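Long-range contacts in fatty acid synthase 1, isoform A (Drosophila melanogaster, PDB 6FN6), which probably builds long-chain saturated fatty acids from acetyl-CoA and malonyl-CoA with NADPH, this fragment carrying the dehydratase, enoylreductase and ketoreductase of the modifying region: residues V64-T69 against G96-S101; Q265-I270 against T552-K557; D336-T341 against G357-S362; R652-V657 against S686-V691; D782-S787 against R798-N803. All blocks are in the same frame, centred on the assembly; numbering follows the deposited sequence.

Contact 1: V64-T69 against G96-S101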
# COMPACT_ATOMS: atom_id res chain seq x y z
N VAL A 64 7.06 -8.41 11.75
CA VAL A 64 8.09 -7.43 11.43
C VAL A 64 8.94 -7.17 12.66
O VAL A 64 8.43 -6.83 13.72
CB VAL A 64 7.49 -6.11 10.90
CG1 VAL A 64 8.59 -5.13 10.53
CG2 VAL A 64 6.58 -6.37 9.71
N PHE A 65 10.25 -7.33 12.51
CA PHE A 65 11.18 -7.04 13.59
C PHE A 65 11.85 -5.70 13.28
O PHE A 65 12.82 -5.62 12.53
CB PHE A 65 12.19 -8.18 13.73
CG PHE A 65 11.53 -9.53 13.88
CD1 PHE A 65 11.07 -9.96 15.11
CD2 PHE A 65 11.35 -10.35 12.78
CE1 PHE A 65 10.45 -11.19 15.24
CE2 PHE A 65 10.74 -11.58 12.91
CZ PHE A 65 10.29 -12.00 14.14
N HIS A 66 11.30 -4.64 13.88
CA HIS A 66 11.65 -3.27 13.50
C HIS A 66 13.04 -2.85 13.95
O HIS A 66 13.69 -2.04 13.28
CB HIS A 66 10.60 -2.31 14.06
CG HIS A 66 9.22 -2.56 13.53
ND1 HIS A 66 8.74 -1.94 12.40
CD2 HIS A 66 8.24 -3.38 13.97
CE1 HIS A 66 7.50 -2.36 12.17
NE2 HIS A 66 7.18 -3.23 13.10
N ARG A 67 13.50 -3.36 15.09
CA ARG A 67 14.82 -3.03 15.59
C ARG A 67 15.32 -4.12 16.53
O ARG A 67 14.54 -4.90 17.06
CB ARG A 67 14.82 -1.68 16.31
CG ARG A 67 13.89 -1.59 17.51
CD ARG A 67 14.13 -0.31 18.29
NE ARG A 67 13.47 -0.29 19.59
CZ ARG A 67 13.90 -0.96 20.66
NH1 ARG A 67 14.99 -1.71 20.59
NH2 ARG A 67 13.23 -0.88 21.80
N ALA A 68 16.63 -4.15 16.74
CA ALA A 68 17.23 -5.13 17.63
C ALA A 68 17.14 -4.67 19.08
O ALA A 68 17.17 -3.47 19.35
CB ALA A 68 18.68 -5.39 17.25
N THR A 69 17.04 -5.62 20.00
CA THR A 69 17.03 -5.32 21.42
C THR A 69 18.32 -5.84 22.03
O THR A 69 18.56 -7.05 22.06
CB THR A 69 15.83 -5.94 22.17
OG1 THR A 69 14.61 -5.62 21.48
CG2 THR A 69 15.75 -5.42 23.59
N GLY A 96 9.87 2.37 25.22
CA GLY A 96 9.04 3.46 24.74
C GLY A 96 9.11 3.59 23.23
O GLY A 96 8.83 4.65 22.67
N SER A 97 9.50 2.50 22.58
CA SER A 97 9.61 2.47 21.13
C SER A 97 9.21 1.09 20.60
O SER A 97 9.41 0.08 21.27
CB SER A 97 11.03 2.82 20.68
OG SER A 97 11.95 1.81 21.04
N LEU A 98 8.62 1.07 19.41
CA LEU A 98 8.15 -0.17 18.81
C LEU A 98 9.29 -1.15 18.55
O LEU A 98 10.34 -0.77 18.03
CB LEU A 98 7.41 0.12 17.50
CG LEU A 98 6.94 -1.10 16.70
CD1 LEU A 98 5.94 -1.92 17.50
CD2 LEU A 98 6.35 -0.66 15.38
N ALA A 99 9.07 -2.42 18.90
CA ALA A 99 10.06 -3.46 18.68
C ALA A 99 9.58 -4.44 17.60
O ALA A 99 10.27 -4.65 16.60
CB ALA A 99 10.35 -4.21 19.98
N VAL A 100 8.41 -5.02 17.81
CA VAL A 100 7.86 -6.02 16.90
C VAL A 100 6.38 -5.79 16.65
O VAL A 100 5.65 -5.33 17.53
CB VAL A 100 8.10 -7.45 17.43
CG1 VAL A 100 7.42 -8.50 16.55
CG2 VAL A 100 9.58 -7.74 17.53
N SER A 101 5.94 -6.12 15.44
CA SER A 101 4.53 -6.02 15.06
C SER A 101 4.14 -7.23 14.22
O SER A 101 5.00 -7.87 13.60
CB SER A 101 4.25 -4.73 14.29
OG SER A 101 4.72 -4.82 12.96
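In the predicted N-terminal hotdog fold of the dehydratase, Val64 and Ser101 form an antiparallel hydrogen-bonded pair, with Val64 N to Ser101 O at 2.8 Å and Ser101 N bonded back to Val64 O. In the adjoining non-hydrogen-bonded pair the side chains lie side by side, Phe65 CD1 touching Val100 CG2 at 3.6 Å. That face is covered by Tyr37 and Met38 of the hotdog helix, 34-48. His66 N extends the pairing to Ala99 O at 2.9 Å, where Ala99 and Val100 both face Ile92 in a classic beta bulge. The His66 imidazole is sandwiched between aliphatic groups: Leu98 CD2 stands over the centre of one face, 3.6 Å from the ring centroid in a CH-pi contact, and Val64 CG1 covers the opposite face toward the rim. Its NE2 is hydrogen-bonded to Ser101 OG at 2.9 Å. Arg67 CG sits between the backbone N and the carbonyl carbon (chi1 60°); the chain then runs extended to NE, which binds Ser97 OG at 3.0 Å, while NH2 adds a weak bond there and a salt bridge to Glu94. An alanine in place of Arg67 would probably leave Glu94 without this charge partner and the Ser97 hydroxyl freer to turn.

Contact 2: Q265-I270 against T552-K557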
# COMPACT_ATOMS: atom_id res chain seq x y z
N GLN A 265 67.19 -7.89 10.99
CA GLN A 265 68.42 -7.64 10.25
C GLN A 265 69.62 -7.62 11.20
O GLN A 265 69.47 -7.43 12.40
CB GLN A 265 68.35 -6.32 9.48
CG GLN A 265 68.12 -5.08 10.34
CD GLN A 265 68.40 -3.80 9.59
OE1 GLN A 265 67.48 -3.09 9.17
NE2 GLN A 265 69.68 -3.49 9.40
N PHE A 266 70.81 -7.80 10.63
CA PHE A 266 72.04 -7.77 11.41
C PHE A 266 72.47 -6.33 11.67
O PHE A 266 72.63 -5.54 10.74
CB PHE A 266 73.15 -8.53 10.68
CG PHE A 266 74.48 -8.47 11.38
CD1 PHE A 266 74.73 -9.26 12.49
CD2 PHE A 266 75.47 -7.61 10.94
CE1 PHE A 266 75.94 -9.21 13.14
CE2 PHE A 266 76.69 -7.55 11.58
CZ PHE A 266 76.93 -8.35 12.69
N VAL A 267 72.64 -6.00 12.95
CA VAL A 267 73.10 -4.68 13.36
C VAL A 267 74.45 -4.81 14.03
O VAL A 267 74.55 -5.40 15.11
CB VAL A 267 72.08 -4.00 14.29
CG1 VAL A 267 72.58 -2.61 14.71
CG2 VAL A 267 70.72 -3.91 13.63
N PRO A 268 75.52 -4.28 13.40
CA PRO A 268 76.82 -4.32 14.07
C PRO A 268 76.80 -3.56 15.39
O PRO A 268 76.10 -2.55 15.49
CB PRO A 268 77.75 -3.62 13.07
CG PRO A 268 77.06 -3.69 11.76
CD PRO A 268 75.59 -3.66 12.07
N ASN A 269 77.53 -4.05 16.39
CA ASN A 269 77.67 -3.32 17.64
C ASN A 269 78.17 -1.91 17.33
O ASN A 269 77.71 -0.93 17.92
CB ASN A 269 78.64 -4.03 18.59
CG ASN A 269 78.13 -5.39 19.05
OD1 ASN A 269 78.91 -6.33 19.19
ND2 ASN A 269 76.83 -5.50 19.29
N ILE A 270 79.12 -1.83 16.41
CA ILE A 270 79.62 -0.55 15.94
C ILE A 270 79.06 -0.29 14.55
O ILE A 270 79.55 -0.82 13.56
CB ILE A 270 81.16 -0.51 15.93
CG1 ILE A 270 81.73 -1.03 17.27
CG2 ILE A 270 81.66 0.90 15.66
CD1 ILE A 270 81.23 -0.30 18.50
N THR A 552 74.21 -8.24 16.49
CA THR A 552 73.02 -8.99 16.88
C THR A 552 71.96 -8.88 15.79
O THR A 552 72.08 -8.06 14.88
CB THR A 552 72.43 -8.47 18.20
OG1 THR A 552 72.02 -7.10 18.03
CG2 THR A 552 73.46 -8.54 19.31
N PHE A 553 70.94 -9.73 15.88
CA PHE A 553 69.78 -9.62 15.00
C PHE A 553 68.67 -8.88 15.72
O PHE A 553 68.12 -9.37 16.71
CB PHE A 553 69.31 -10.99 14.54
CG PHE A 553 70.13 -11.57 13.44
CD1 PHE A 553 69.99 -11.11 12.14
CD2 PHE A 553 71.06 -12.57 13.69
CE1 PHE A 553 70.75 -11.64 11.12
CE2 PHE A 553 71.82 -13.11 12.67
CZ PHE A 553 71.67 -12.64 11.38
N ARG A 554 68.34 -7.69 15.22
CA ARG A 554 67.32 -6.86 15.85
C ARG A 554 66.12 -6.66 14.91
O ARG A 554 66.27 -6.68 13.69
CB ARG A 554 67.91 -5.50 16.24
CG ARG A 554 69.12 -5.59 17.16
CD ARG A 554 68.73 -5.58 18.64
NE ARG A 554 67.91 -6.73 19.03
CZ ARG A 554 68.39 -7.86 19.55
NH1 ARG A 554 69.70 -8.02 19.75
NH2 ARG A 554 67.56 -8.84 19.88
N HIS A 555 64.94 -6.50 15.49
CA HIS A 555 63.72 -6.32 14.71
C HIS A 555 63.31 -4.85 14.68
O HIS A 555 63.13 -4.22 15.72
CB HIS A 555 62.58 -7.17 15.28
CG HIS A 555 62.37 -7.01 16.75
ND1 HIS A 555 61.86 -5.86 17.31
CD2 HIS A 555 62.60 -7.86 17.78
CE1 HIS A 555 61.78 -6.00 18.62
NE2 HIS A 555 62.22 -7.21 18.93
N LEU A 556 63.17 -4.32 13.47
CA LEU A 556 62.85 -2.91 13.27
C LEU A 556 61.40 -2.71 12.81
O LEU A 556 60.90 -3.45 11.96
CB LEU A 556 63.81 -2.29 12.25
CG LEU A 556 65.14 -1.75 12.79
CD1 LEU A 556 65.85 -2.78 13.65
CD2 LEU A 556 66.03 -1.32 11.64
N LYS A 557 60.75 -1.69 13.36
CA LYS A 557 59.37 -1.36 13.01
C LYS A 557 59.30 -0.82 11.58
O LYS A 557 60.05 0.09 11.22
CB LYS A 557 58.80 -0.32 13.98
CG LYS A 557 58.54 -0.82 15.39
CD LYS A 557 58.34 0.34 16.36
CE LYS A 557 58.28 -0.10 17.82
NZ LYS A 557 59.47 -0.89 18.23
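The phenyl rings of Phe266 and Phe553 project on the same side of their paired strands, and each meets the partner backbone obliquely. Phe553 CG, anti to the carbonyl carbon (chi1 -79°), starts the ring toward the Gln265 backbone, where CD1 approaches Gln265 C at 3.6 Å. Phe553 CE1 lies 4.0 Å from Phe266 CB; in return Phe266 CD1 lies 3.8 Å from Thr552 O. Val544 of strand 542-546 touches both rings, and helix 496-504 packs on Phe553. Beneath the rings the backbones are antiparallel but strongly twisted, their short axes 119° apart. Val267 N gives a nearly straight bond to Thr552 O at 2.9 Å, answered by Thr552 N to Val267 O; Arg554 N to Gln265 O at 3.0 Å and Gln265 N to Arg554 O close the second ring of bonds. On the other face Val267 CG2 meets Arg554 CB, and Gln265 OE1, which accepts a weak hydrogen bond from Arg263 NH1, rests 3.4 Å from Leu556 CD2. Strand 257-268 thus lies between strand 549-557 of the pseudo-ketoreductase and strand 1162-1168, bridging distant parts of the chain. Arg554 NE is hydrogen-bonded to Gln292 and NH1 salt-bridged to Glu296 of helix 279-296, so its buried charge is probably balanced by Glu296, while the strands are held by four backbone bonds and by each ring's contact with the opposite backbone.

Contact 3: D336-T341 against G357-S362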
# COMPACT_ATOMS: atom_id res chain seq x y z
N ASP A 336 59.23 0.50 34.36
CA ASP A 336 59.22 1.57 35.35
C ASP A 336 60.14 2.68 34.87
O ASP A 336 61.32 2.72 35.22
CB ASP A 336 59.67 1.06 36.71
CG ASP A 336 59.79 2.17 37.74
OD1 ASP A 336 59.07 3.19 37.60
OD2 ASP A 336 60.59 2.03 38.68
N VAL A 337 59.60 3.59 34.07
CA VAL A 337 60.39 4.67 33.49
C VAL A 337 60.05 5.97 34.21
O VAL A 337 58.88 6.26 34.48
CB VAL A 337 60.15 4.79 31.98
CG1 VAL A 337 60.99 5.92 31.39
CG2 VAL A 337 60.47 3.48 31.29
N ALA A 338 61.07 6.75 34.52
CA ALA A 338 60.89 8.03 35.19
C ALA A 338 61.73 9.10 34.52
O ALA A 338 62.71 8.80 33.84
CB ALA A 338 61.26 7.91 36.66
N VAL A 339 61.33 10.36 34.69
CA VAL A 339 62.11 11.48 34.20
C VAL A 339 62.69 12.22 35.39
O VAL A 339 61.96 12.71 36.25
CB VAL A 339 61.27 12.42 33.31
CG1 VAL A 339 62.12 13.56 32.77
CG2 VAL A 339 60.62 11.64 32.18
N VAL A 340 64.02 12.30 35.43
CA VAL A 340 64.72 12.94 36.53
C VAL A 340 65.04 14.38 36.15
O VAL A 340 65.53 14.65 35.05
CB VAL A 340 66.00 12.18 36.90
CG1 VAL A 340 66.58 12.74 38.19
CG2 VAL A 340 65.71 10.69 37.04
N THR A 341 64.75 15.31 37.06
CA THR A 341 64.98 16.72 36.81
C THR A 341 65.72 17.36 37.98
O THR A 341 65.38 17.15 39.14
CB THR A 341 63.66 17.48 36.57
OG1 THR A 341 63.94 18.86 36.32
CG2 THR A 341 62.73 17.36 37.78
N GLY A 357 52.10 7.55 31.56
CA GLY A 357 52.35 6.81 32.78
C GLY A 357 53.82 6.76 33.15
O GLY A 357 54.29 5.78 33.72
N VAL A 358 54.54 7.82 32.82
CA VAL A 358 55.93 7.96 33.20
C VAL A 358 55.96 8.86 34.42
O VAL A 358 55.51 10.00 34.37
CB VAL A 358 56.78 8.52 32.04
CG1 VAL A 358 58.20 8.82 32.51
CG2 VAL A 358 56.81 7.55 30.88
N ARG A 359 56.50 8.34 35.52
CA ARG A 359 56.57 9.11 36.75
C ARG A 359 57.69 10.14 36.67
O ARG A 359 58.47 10.14 35.72
CB ARG A 359 56.75 8.19 37.96
CG ARG A 359 57.97 7.29 37.89
CD ARG A 359 57.77 6.04 38.73
NE ARG A 359 59.03 5.36 39.01
CZ ARG A 359 59.85 5.68 40.00
NH1 ARG A 359 59.56 6.69 40.81
NH2 ARG A 359 60.97 5.00 40.17
N VAL A 360 57.76 11.02 37.67
CA VAL A 360 58.79 12.04 37.73
C VAL A 360 59.42 12.10 39.12
O VAL A 360 58.72 12.21 40.12
CB VAL A 360 58.22 13.42 37.34
CG1 VAL A 360 59.31 14.50 37.41
CG2 VAL A 360 57.61 13.38 35.95
N VAL A 361 60.75 12.01 39.17
CA VAL A 361 61.48 12.08 40.42
C VAL A 361 62.26 13.39 40.47
O VAL A 361 62.75 13.86 39.44
CB VAL A 361 62.41 10.87 40.59
CG1 VAL A 361 63.21 10.97 41.89
CG2 VAL A 361 61.61 9.57 40.56
N SER A 362 62.36 13.97 41.66
CA SER A 362 63.04 15.25 41.84
C SER A 362 64.35 15.09 42.59
O SER A 362 64.38 15.02 43.82
CB SER A 362 62.13 16.22 42.61
OG SER A 362 60.86 16.32 41.99
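Arg359 NE donates to Asp336 OD1 at 2.6 Å, and the oxygen accepts on its syn lone pair. The carboxylate and guanidinium are nearly coplanar, 18° apart, and a weak second bond runs from Arg359 NH2 to Asp336 OD2 at 3.3 Å. This salt bridge links the two parallel strands of a beta-alpha-beta unit, strand 334-341, helix 346-353 and strand 359-362. The strand order of the surrounding sheet is that of the Rossmann-like methyltransferase fold, consistent with the inactive methyltransferase-like domain of animal fatty acid synthases; strand 359-362 is its edge within this chain. Arg359 CG stands between the backbone N and the carbonyl carbon (chi1 57°), which brings it 3.6 Å from Ala338 CB; the same methyl lies over one face of the guanidinium, toward its rim. Arg359 NH2 also forms a salt bridge with Glu371, so the cation has acidic partners from two parts of the fold. An alanine in place of Asp336 would probably leave Arg359 NE without this partner and the guanidinium, with Glu371 as its remaining acidic partner, freer to turn. On the other face, Val358 CG1 packs against Val339 CG2 at 3.7 Å and Val337 CG1 at 4.2 Å, and Leu353 of helix 346-353 covers Val339, Val358 and Val360. The backbones are laced by Val339 N to Arg359 O at 3.0 Å, then by Val361 N to Val339 O at 3.2 Å, where the donor stands above the carbonyl plane, 40° out of it.

Contact 4: R652-V657 against S686-V691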
# COMPACT_ATOMS: atom_id res chain seq x y z
N ARG A 652 37.01 9.19 -28.34
CA ARG A 652 36.34 9.86 -27.23
C ARG A 652 34.99 9.21 -26.95
O ARG A 652 34.11 9.22 -27.81
CB ARG A 652 36.17 11.35 -27.52
CG ARG A 652 37.39 12.19 -27.13
CD ARG A 652 37.42 13.57 -27.79
NE ARG A 652 36.29 14.41 -27.39
CZ ARG A 652 35.23 14.68 -28.15
NH1 ARG A 652 35.12 14.18 -29.37
NH2 ARG A 652 34.27 15.47 -27.68
N VAL A 653 34.85 8.63 -25.76
CA VAL A 653 33.69 7.81 -25.44
C VAL A 653 33.15 8.11 -24.05
O VAL A 653 33.90 8.49 -23.14
CB VAL A 653 34.05 6.31 -25.56
CG1 VAL A 653 32.84 5.43 -25.24
CG2 VAL A 653 34.59 5.99 -26.94
N MET A 654 31.84 7.95 -23.90
CA MET A 654 31.19 7.99 -22.60
C MET A 654 30.42 6.69 -22.43
O MET A 654 29.87 6.17 -23.40
CB MET A 654 30.25 9.19 -22.49
CG MET A 654 29.48 9.48 -23.77
SD MET A 654 28.26 10.78 -23.59
CE MET A 654 26.86 9.84 -23.00
N ALA A 655 30.40 6.15 -21.21
CA ALA A 655 29.82 4.83 -20.99
C ALA A 655 29.04 4.72 -19.69
O ALA A 655 29.11 5.59 -18.82
CB ALA A 655 30.92 3.78 -21.03
N MET A 656 28.32 3.61 -19.57
CA MET A 656 27.57 3.28 -18.36
C MET A 656 27.85 1.83 -18.00
O MET A 656 27.80 0.95 -18.85
CB MET A 656 26.07 3.51 -18.58
CG MET A 656 25.21 3.21 -17.36
SD MET A 656 23.47 3.58 -17.61
CE MET A 656 23.08 2.51 -19.00
N VAL A 657 28.15 1.59 -16.73
CA VAL A 657 28.52 0.26 -16.26
C VAL A 657 27.88 -0.03 -14.90
O VAL A 657 27.48 0.90 -14.20
CB VAL A 657 30.05 0.12 -16.18
CG1 VAL A 657 30.65 -0.00 -17.57
CG2 VAL A 657 30.65 1.31 -15.44
N SER A 686 30.52 13.08 -19.27
CA SER A 686 30.48 12.15 -18.15
C SER A 686 29.16 12.22 -17.38
O SER A 686 28.79 11.27 -16.69
CB SER A 686 31.65 12.41 -17.20
OG SER A 686 31.62 13.74 -16.70
N THR A 687 28.46 13.35 -17.49
CA THR A 687 27.24 13.58 -16.72
C THR A 687 26.01 12.91 -17.33
O THR A 687 24.98 12.79 -16.67
CB THR A 687 26.94 15.08 -16.59
OG1 THR A 687 26.59 15.61 -17.87
CG2 THR A 687 28.15 15.83 -16.05
N VAL A 688 26.12 12.46 -18.58
CA VAL A 688 24.94 12.06 -19.35
C VAL A 688 24.46 10.62 -19.12
O VAL A 688 23.28 10.41 -18.86
CB VAL A 688 25.21 12.29 -20.86
CG1 VAL A 688 24.08 11.72 -21.71
CG2 VAL A 688 25.38 13.77 -21.14
N PRO A 689 25.36 9.63 -19.24
CA PRO A 689 24.96 8.21 -19.30
C PRO A 689 23.88 7.76 -18.31
O PRO A 689 22.84 7.27 -18.74
CB PRO A 689 26.26 7.47 -19.01
CG PRO A 689 27.31 8.37 -19.49
CD PRO A 689 26.82 9.77 -19.24
N CYS A 690 24.13 7.91 -17.02
CA CYS A 690 23.25 7.33 -16.01
C CYS A 690 21.92 8.06 -15.88
O CYS A 690 20.86 7.44 -15.99
CB CYS A 690 23.94 7.30 -14.65
SG CYS A 690 25.12 5.95 -14.49
N VAL A 691 21.97 9.37 -15.62
CA VAL A 691 20.75 10.12 -15.34
C VAL A 691 19.80 10.08 -16.54
O VAL A 691 18.58 10.02 -16.36
CB VAL A 691 21.06 11.58 -14.96
CG1 VAL A 691 21.80 11.63 -13.63
CG2 VAL A 691 21.86 12.29 -16.05
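In the enoylreductase, whose fold is that of the medium-chain dehydrogenases, strand 652-656 lies against the chain leading into helix 689-702, and Pro689 forms the middle of the contact. Its CB and CG press against the backbone of the strand, CG being 3.4 Å from Ala655 O. The methionines before and after Ala655 both start their side chains toward 686-691, and the proline lies between them. Met654 reaches past it with its terminal methyl: CE touches Val688 CG1 at 3.6 Å and Pro689 CD at 3.8 Å. The bend at its third torsion (chi3 -87°) places that methyl, Met654 and Val688 meeting at a slant. Met656 takes the other flank. Its CG, anti to the backbone N (chi1 -179°), lies 4.0 Å from Cys690 SG, while its CB is 4.0 Å from Pro689 CB. Met656 SD comes within 3.9 Å of Pro689 O, a carbonyl that accepts a hydrogen bond from Ser693 OG. Neighbouring strands complete the packing: Trp674 of strand 673-675 touches both Met654 and Pro689, and Glu642 of strand 642-646 packs on the proline while accepting a hydrogen bond from Cys690 N. All the residues that touch are buried. No hydrogen bond joins the two segments, so strand and helix are held together by dispersion among thioether, methyl, thiol and pyrrolidine groups, while Pro689 O and Cys690 N find their partners in Ser693 of the same helix and Glu642 of the adjoining strand.

Contact 5: D782-S787 against R798-N803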
# COMPACT_ATOMS: atom_id res chain seq x y z
N ASP A 782 -0.49 13.07 -15.03
CA ASP A 782 -0.51 11.77 -15.70
C ASP A 782 0.66 10.88 -15.30
O ASP A 782 0.57 9.66 -15.37
CB ASP A 782 -0.50 11.96 -17.22
CG ASP A 782 -1.68 12.76 -17.71
OD1 ASP A 782 -2.82 12.24 -17.65
OD2 ASP A 782 -1.48 13.91 -18.16
N LEU A 783 1.77 11.50 -14.91
CA LEU A 783 2.93 10.74 -14.45
C LEU A 783 3.58 11.42 -13.26
O LEU A 783 3.56 12.64 -13.13
CB LEU A 783 3.97 10.59 -15.57
CG LEU A 783 3.51 10.11 -16.94
CD1 LEU A 783 3.52 11.27 -17.92
CD2 LEU A 783 4.38 8.97 -17.44
N VAL A 784 4.18 10.60 -12.39
CA VAL A 784 4.97 11.10 -11.28
C VAL A 784 6.30 10.37 -11.28
O VAL A 784 6.35 9.14 -11.22
CB VAL A 784 4.24 10.91 -9.94
CG1 VAL A 784 5.09 11.44 -8.78
CG2 VAL A 784 2.89 11.60 -9.96
N LEU A 785 7.39 11.13 -11.38
CA LEU A 785 8.73 10.58 -11.22
C LEU A 785 9.20 10.90 -9.81
O LEU A 785 9.59 12.03 -9.52
CB LEU A 785 9.68 11.16 -12.26
CG LEU A 785 11.10 10.58 -12.26
CD1 LEU A 785 11.09 9.10 -12.64
CD2 LEU A 785 12.00 11.37 -13.20
N ASN A 786 9.16 9.90 -8.94
CA ASN A 786 9.37 10.12 -7.51
C ASN A 786 10.69 9.55 -6.99
O ASN A 786 11.05 8.41 -7.28
CB ASN A 786 8.21 9.50 -6.72
CG ASN A 786 8.30 9.80 -5.24
OD1 ASN A 786 8.56 10.94 -4.84
ND2 ASN A 786 8.08 8.79 -4.42
N SER A 787 11.41 10.37 -6.22
CA SER A 787 12.59 9.93 -5.48
C SER A 787 12.44 10.28 -4.00
O SER A 787 13.37 10.11 -3.22
CB SER A 787 13.86 10.55 -6.05
OG SER A 787 13.78 11.97 -6.06
N ARG A 798 -1.39 11.00 -4.07
CA ARG A 798 -2.61 11.79 -4.12
C ARG A 798 -2.59 12.78 -5.29
O ARG A 798 -3.63 13.32 -5.67
CB ARG A 798 -2.82 12.54 -2.81
CG ARG A 798 -2.99 11.63 -1.60
CD ARG A 798 -3.18 12.44 -0.32
NE ARG A 798 -2.66 11.74 0.86
CZ ARG A 798 -1.62 12.14 1.59
NH1 ARG A 798 -0.96 13.26 1.30
NH2 ARG A 798 -1.23 11.42 2.64
N CYS A 799 -1.41 13.03 -5.85
CA CYS A 799 -1.28 13.92 -7.00
C CYS A 799 -1.59 13.22 -8.32
O CYS A 799 -1.73 13.86 -9.36
CB CYS A 799 0.13 14.52 -7.07
SG CYS A 799 0.49 15.75 -5.81
N LEU A 800 -1.70 11.89 -8.27
CA LEU A 800 -1.91 11.11 -9.48
C LEU A 800 -3.37 11.17 -9.94
O LEU A 800 -4.29 10.86 -9.18
CB LEU A 800 -1.49 9.66 -9.26
CG LEU A 800 -1.20 8.84 -10.52
CD1 LEU A 800 -0.07 9.45 -11.32
CD2 LEU A 800 -0.89 7.41 -10.16
N GLY A 801 -3.56 11.56 -11.20
CA GLY A 801 -4.88 11.65 -11.79
C GLY A 801 -5.27 10.39 -12.54
O GLY A 801 -4.51 9.43 -12.57
N LEU A 802 -6.47 10.40 -13.12
CA LEU A 802 -6.99 9.24 -13.84
C LEU A 802 -6.00 8.72 -14.88
O LEU A 802 -5.34 9.49 -15.57
CB LEU A 802 -8.31 9.60 -14.52
CG LEU A 802 -9.48 9.91 -13.57
CD1 LEU A 802 -10.63 10.57 -14.32
CD2 LEU A 802 -9.95 8.65 -12.85
N ASN A 803 -5.89 7.40 -14.96
CA ASN A 803 -4.97 6.73 -15.88
C ASN A 803 -3.51 7.07 -15.60
O ASN A 803 -2.65 6.82 -16.44
CB ASN A 803 -5.31 7.10 -17.33
CG ASN A 803 -6.74 6.74 -17.70
OD1 ASN A 803 -7.27 5.74 -17.24
ND2 ASN A 803 -7.36 7.57 -18.53
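Val784 and Leu800 supply the apolar part of this contact, CG2 of the valine meeting CD1 of the leucine at 3.9 Å. The first torsion of Val784 (chi1 -180°) turns CG1 anti to the backbone N and puts CG2 beside that N, where it meets the leucine, which comes across it at a slant. Leu800 CD1 also lies 4.1 Å from Asp782 O, so a single methyl spans the side chain of Val784 and the backbone two residues earlier. Polar atoms approach without bonding. Asp782 OD1 lies 4.3 Å from Leu802 O and Asp782 O lies 4.4 Å from Asn803 O; all four atoms are acceptors, and no hydrogen bond crosses between 782-787 and 798-803. The polar ends are held by other parts of the chain instead: Asp782 OD2 accepts from Lys710 N, and Asn803 OD1 from Asn828 ND2. As to the backbones, the closest approach of alpha carbons is 5.9 Å, between Asp782 CA and Gly801 CA, and the touching parts run 136° apart, without a ladder between them. Strand 781-786 belongs to the parallel Rossmann-type sheet of the enoylreductase, between strands 710-713 and 804-808. Helix 791-797 makes the crossover from it to 804-808, and Leu800 lies on the return from that helix, with Phe806 of the next strand also against Val784; Asn803 packs in addition on Ser838 of the second subunit.

How the contacts relate
The five contacts fall in several domains of the modifying region: the dehydratase, the pseudo-ketoreductase and methyltransferase-like parts, and the enoylreductase. Contact 1 is the one close to a predicted active site: the side chain of Phe65 is about 9 Å from that of Asp175 and about 10 Å from that of His24. Contacts 2 and 3 have nearest atoms about 14 Å apart, and all of contact 3 falls in the 281 residues between the segments of contact 2. Contacts 4 and 5 share the enoylreductase, their nearest atoms about 7 Å apart. The nearest atoms of contacts 1 and 5 are about 19 Å apart, whereas the centre of contact 5 is 75 Å from those of contacts 2 and 3.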